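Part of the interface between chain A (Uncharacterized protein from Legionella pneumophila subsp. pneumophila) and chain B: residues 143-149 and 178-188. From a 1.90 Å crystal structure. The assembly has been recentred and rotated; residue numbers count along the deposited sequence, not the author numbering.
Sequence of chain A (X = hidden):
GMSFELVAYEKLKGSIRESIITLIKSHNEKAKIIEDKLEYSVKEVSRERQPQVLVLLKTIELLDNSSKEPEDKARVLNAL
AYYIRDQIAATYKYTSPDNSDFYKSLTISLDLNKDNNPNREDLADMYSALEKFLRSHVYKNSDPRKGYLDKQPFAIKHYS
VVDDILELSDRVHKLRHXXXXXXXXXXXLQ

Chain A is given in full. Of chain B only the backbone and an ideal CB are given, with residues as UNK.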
# COMPACT_ATOMS: atom_id res chain seq x y z
N ASP A 143 10.87 0.70 -9.20
CA ASP A 143 9.62 0.30 -9.83
C ASP A 143 9.77 -1.05 -10.53
O ASP A 143 10.46 -1.18 -11.53
CB ASP A 143 9.19 1.41 -10.82
CG ASP A 143 7.97 1.05 -11.65
OD1 ASP A 143 7.19 0.14 -11.27
OD2 ASP A 143 7.79 1.70 -12.69
N PRO A 144 9.15 -2.09 -9.97
CA PRO A 144 9.40 -3.41 -10.55
C PRO A 144 8.96 -3.50 -12.03
O PRO A 144 9.50 -4.33 -12.77
CB PRO A 144 8.62 -4.36 -9.63
CG PRO A 144 7.61 -3.47 -8.92
CD PRO A 144 8.24 -2.14 -8.80
N ARG A 145 8.04 -2.63 -12.45
CA ARG A 145 7.59 -2.58 -13.84
C ARG A 145 8.79 -2.32 -14.75
O ARG A 145 8.81 -2.74 -15.89
CB ARG A 145 6.53 -1.47 -14.07
CG ARG A 145 5.36 -1.41 -13.05
CD ARG A 145 4.51 -0.12 -13.17
NE ARG A 145 3.46 -0.03 -12.14
CZ ARG A 145 2.42 0.82 -12.18
NH1 ARG A 145 1.52 0.82 -11.20
NH2 ARG A 145 2.27 1.66 -13.20
N LYS A 146 9.81 -1.64 -14.23
CA LYS A 146 10.91 -1.22 -15.08
C LYS A 146 12.08 -2.21 -15.01
O LYS A 146 13.13 -1.98 -15.61
CB LYS A 146 11.41 0.18 -14.67
CG LYS A 146 10.37 1.27 -14.58
CD LYS A 146 10.14 1.94 -15.93
CE LYS A 146 9.32 3.23 -15.80
NZ LYS A 146 9.92 4.23 -14.84
N GLY A 147 11.92 -3.29 -14.24
CA GLY A 147 12.92 -4.32 -14.17
C GLY A 147 13.93 -4.19 -13.03
O GLY A 147 13.92 -3.23 -12.24
N TYR A 148 14.81 -5.17 -12.97
CA TYR A 148 15.87 -5.22 -11.97
C TYR A 148 17.10 -4.41 -12.35
O TYR A 148 17.53 -4.40 -13.50
CB TYR A 148 16.32 -6.65 -11.77
CG TYR A 148 15.38 -7.51 -10.99
CD1 TYR A 148 14.09 -7.73 -11.40
CD2 TYR A 148 15.81 -8.15 -9.83
CE1 TYR A 148 13.23 -8.55 -10.68
CE2 TYR A 148 14.99 -8.97 -9.12
CZ TYR A 148 13.70 -9.16 -9.52
OH TYR A 148 12.87 -9.97 -8.79
N LEU A 149 17.70 -3.78 -11.34
CA LEU A 149 19.05 -3.20 -11.45
C LEU A 149 20.04 -4.29 -11.83
O LEU A 149 19.91 -5.42 -11.37
CB LEU A 149 19.47 -2.58 -10.11
CG LEU A 149 18.55 -1.49 -9.56
CD1 LEU A 149 18.92 -1.13 -8.12
CD2 LEU A 149 18.60 -0.25 -10.43
N UNK B 178 1.24 -8.79 -7.50
CA UNK B 178 1.33 -9.52 -8.77
C UNK B 178 2.37 -8.92 -9.69
O UNK B 178 3.07 -9.65 -10.40
CB UNK B 178 -0.03 -9.54 -9.47
N UNK B 179 2.48 -7.60 -9.68
CA UNK B 179 3.49 -6.90 -10.48
C UNK B 179 4.90 -7.29 -10.07
O UNK B 179 5.79 -7.51 -10.92
CB UNK B 179 3.32 -5.39 -10.35
N UNK B 180 5.11 -7.34 -8.77
CA UNK B 180 6.39 -7.84 -8.22
C UNK B 180 6.68 -9.26 -8.66
O UNK B 180 7.78 -9.57 -9.15
CB UNK B 180 6.38 -7.78 -6.69
N UNK B 181 5.69 -10.12 -8.51
CA UNK B 181 5.87 -11.51 -8.88
C UNK B 181 6.20 -11.66 -10.38
O UNK B 181 7.02 -12.50 -10.78
CB UNK B 181 4.61 -12.31 -8.53
N UNK B 182 5.55 -10.85 -11.21
CA UNK B 182 5.70 -10.99 -12.65
C UNK B 182 7.08 -10.48 -13.09
O UNK B 182 7.70 -11.06 -13.96
CB UNK B 182 4.59 -10.23 -13.38
N UNK B 183 7.57 -9.44 -12.42
CA UNK B 183 8.91 -8.91 -12.66
C UNK B 183 10.00 -9.92 -12.26
O UNK B 183 11.01 -10.07 -12.96
CB UNK B 183 9.10 -7.60 -11.89
N UNK B 184 9.77 -10.62 -11.16
CA UNK B 184 10.66 -11.69 -10.70
C UNK B 184 10.75 -12.80 -11.76
O UNK B 184 11.85 -13.22 -12.12
CB UNK B 184 10.17 -12.26 -9.37
N UNK B 185 9.61 -13.26 -12.25
CA UNK B 185 9.61 -14.34 -13.25
C UNK B 185 10.31 -13.89 -14.53
O UNK B 185 11.04 -14.66 -15.14
CB UNK B 185 8.18 -14.78 -13.56
N UNK B 186 10.09 -12.64 -14.92
CA UNK B 186 10.75 -12.06 -16.10
C UNK B 186 12.27 -11.99 -15.92
O UNK B 186 13.02 -12.24 -16.87
CB UNK B 186 10.20 -10.66 -16.38
N UNK B 187 12.69 -11.65 -14.69
CA UNK B 187 14.10 -11.57 -14.30
C UNK B 187 14.80 -12.94 -14.37
O UNK B 187 15.80 -13.12 -15.08
CB UNK B 187 14.21 -11.00 -12.88
N UNK B 188 14.24 -13.89 -13.64
CA UNK B 188 14.79 -15.24 -13.55
C UNK B 188 14.69 -16.02 -14.87
O UNK B 188 15.46 -16.95 -15.12
CB UNK B 188 14.07 -16.01 -12.44

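Chain B runs helically from 178 to 188, with the backbone N of 182 to 188 each donating to the carbonyl four residues earlier, so its positions differ chiefly in where CA-to-CB points. Against it chain A sets a short 3-10 segment and the ring of A:Tyr148.

Position 178 is out of reach: its ideal CB has nothing of the chain A stretch within 5.5 Å. Chain A sets no preference here, and the residue is B:Glu178.

At 179 CA-to-CB points toward chain A, and the ideal CB lies 4.9 Å from A:Pro144 CG and 5.2 Å from A:Arg145 CG. That leaves space for a side chain of moderate size against aliphatic carbon, so valine, isoleucine, leucine or methionine would suit. The residue is B:Ile179 (chi1 m, chi2 t). Its CG2 packs 3.8 Å from A:Pro144 CG and 4.0 Å from A:Arg145 CG, touching the proline ring and the arginine's methylene stem at once.

At 180 the bond points sideways, with the ideal CB 5.0 Å from A:Pro144 CG. An aliphatic side chain could flank the proline ring, although many others would fit. B:Ile180 places CG1 4.0 Å from A:Pro144 CG, so the same ring carbon meets two consecutive isoleucines.

Position 181 points away and 182 is out of reach; neither is constrained by chain A. They are B:Ile181 and B:Ala182.

Position 183 points toward chain A at close range. Its ideal CB is 3.4 Å from A:Pro144 O and 4.4 Å from A:Tyr148 CE1, so a small residue is the natural expectation: alanine, perhaps glycine or serine. B:Ala183 fits, its CB also lying 4.0 Å from A:Pro144 CB. A:Pro144 O, beside this CB, already accepts from A:Gly147 N at 3.0 Å.

At 184 the ideal CB is 3.6 Å from A:Tyr148 OH, yet CA-to-CB points away overall. Side chains that pass the hydroxyl and run on outward would suit, long polar ones among them. B:Arg184, with chi1 t, keeps CB and CG each 3.6 Å from A:Tyr148 OH before CD moves off to 4.8 Å. Nearby, water 1 joins the chains through the helix backbone: it lies 2.6 Å from A:Tyr148 OH and donates to B:Ile180 O at 2.9 Å.

Position 185 points away, where a polar residue is readily accommodated; it is B:Asp185, whose OD2 makes a long salt bridge to B:Arg184 NH2 at 3.7 Å. Position 186 points sideways with no chain A atom near its ideal CB, and the nearest approach of the B:Leu186 side chain is CD2 to A:Gly147 CA, 6.1 Å.

At 187 CA-to-CB points toward chain A, and the ideal CB sits a tight 3.4 Å from A:Tyr148 CE1. A flat side chain able to lie along the tyrosine face would suit, whether histidine, phenylalanine or tyrosine. B:His187 (chi1 t) stacks face to face on A:Tyr148, with centroids 3.8 Å apart and planes at 8°. Its CB sits 3.7 Å from the tyrosine ring centroid, over the face, while A:Tyr148 CB lies 4.2 Å from the imidazole centroid.

Position 188 points sideways and makes no contact; it is B:Leu188.

Chain B (178-188) EIIIAARDLHL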
# COMPACT_ATOMS: atom_id res chain seq x y z
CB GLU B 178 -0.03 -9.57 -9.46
CG GLU B 178 -1.07 -10.30 -8.66
CD GLU B 178 -2.45 -10.27 -9.31
OE1 GLU B 178 -2.58 -9.69 -10.41
OE2 GLU B 178 -3.40 -10.83 -8.71
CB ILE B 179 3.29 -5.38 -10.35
CG1 ILE B 179 2.05 -4.96 -11.17
CG2 ILE B 179 4.50 -4.59 -10.82
CD1 ILE B 179 1.58 -3.55 -10.85
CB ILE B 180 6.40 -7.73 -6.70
CG1 ILE B 180 6.66 -6.28 -6.29
CG2 ILE B 180 7.51 -8.60 -6.06
CD1 ILE B 180 6.17 -5.95 -4.88
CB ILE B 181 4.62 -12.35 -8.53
CG1 ILE B 181 4.43 -12.40 -7.00
CG2 ILE B 181 4.77 -13.75 -9.12
CD1 ILE B 181 5.50 -13.14 -6.25
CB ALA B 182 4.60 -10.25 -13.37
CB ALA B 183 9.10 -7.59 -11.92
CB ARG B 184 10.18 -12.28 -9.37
CG ARG B 184 11.22 -13.21 -8.67
CD ARG B 184 10.60 -14.01 -7.53
NE ARG B 184 9.53 -14.88 -8.01
CZ ARG B 184 8.53 -15.36 -7.26
NH1 ARG B 184 8.44 -15.03 -5.96
NH2 ARG B 184 7.60 -16.15 -7.81
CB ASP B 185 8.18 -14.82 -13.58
CG ASP B 185 7.48 -15.51 -12.41
OD1 ASP B 185 6.23 -15.62 -12.46
OD2 ASP B 185 8.16 -15.94 -11.45
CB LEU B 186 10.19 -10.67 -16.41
CG LEU B 186 10.62 -9.99 -17.73
CD1 LEU B 186 10.02 -10.68 -18.95
CD2 LEU B 186 10.24 -8.51 -17.72
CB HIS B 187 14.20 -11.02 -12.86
CG HIS B 187 15.61 -10.94 -12.33
ND1 HIS B 187 16.63 -10.32 -13.02
CD2 HIS B 187 16.16 -11.43 -11.20
CE1 HIS B 187 17.75 -10.41 -12.32
NE2 HIS B 187 17.49 -11.09 -11.22
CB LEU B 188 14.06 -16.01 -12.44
CG LEU B 188 14.06 -15.34 -11.06
CD1 LEU B 188 13.04 -15.99 -10.13
CD2 LEU B 188 15.49 -15.39 -10.48
O HOH W 1 10.49 -9.00 -8.44
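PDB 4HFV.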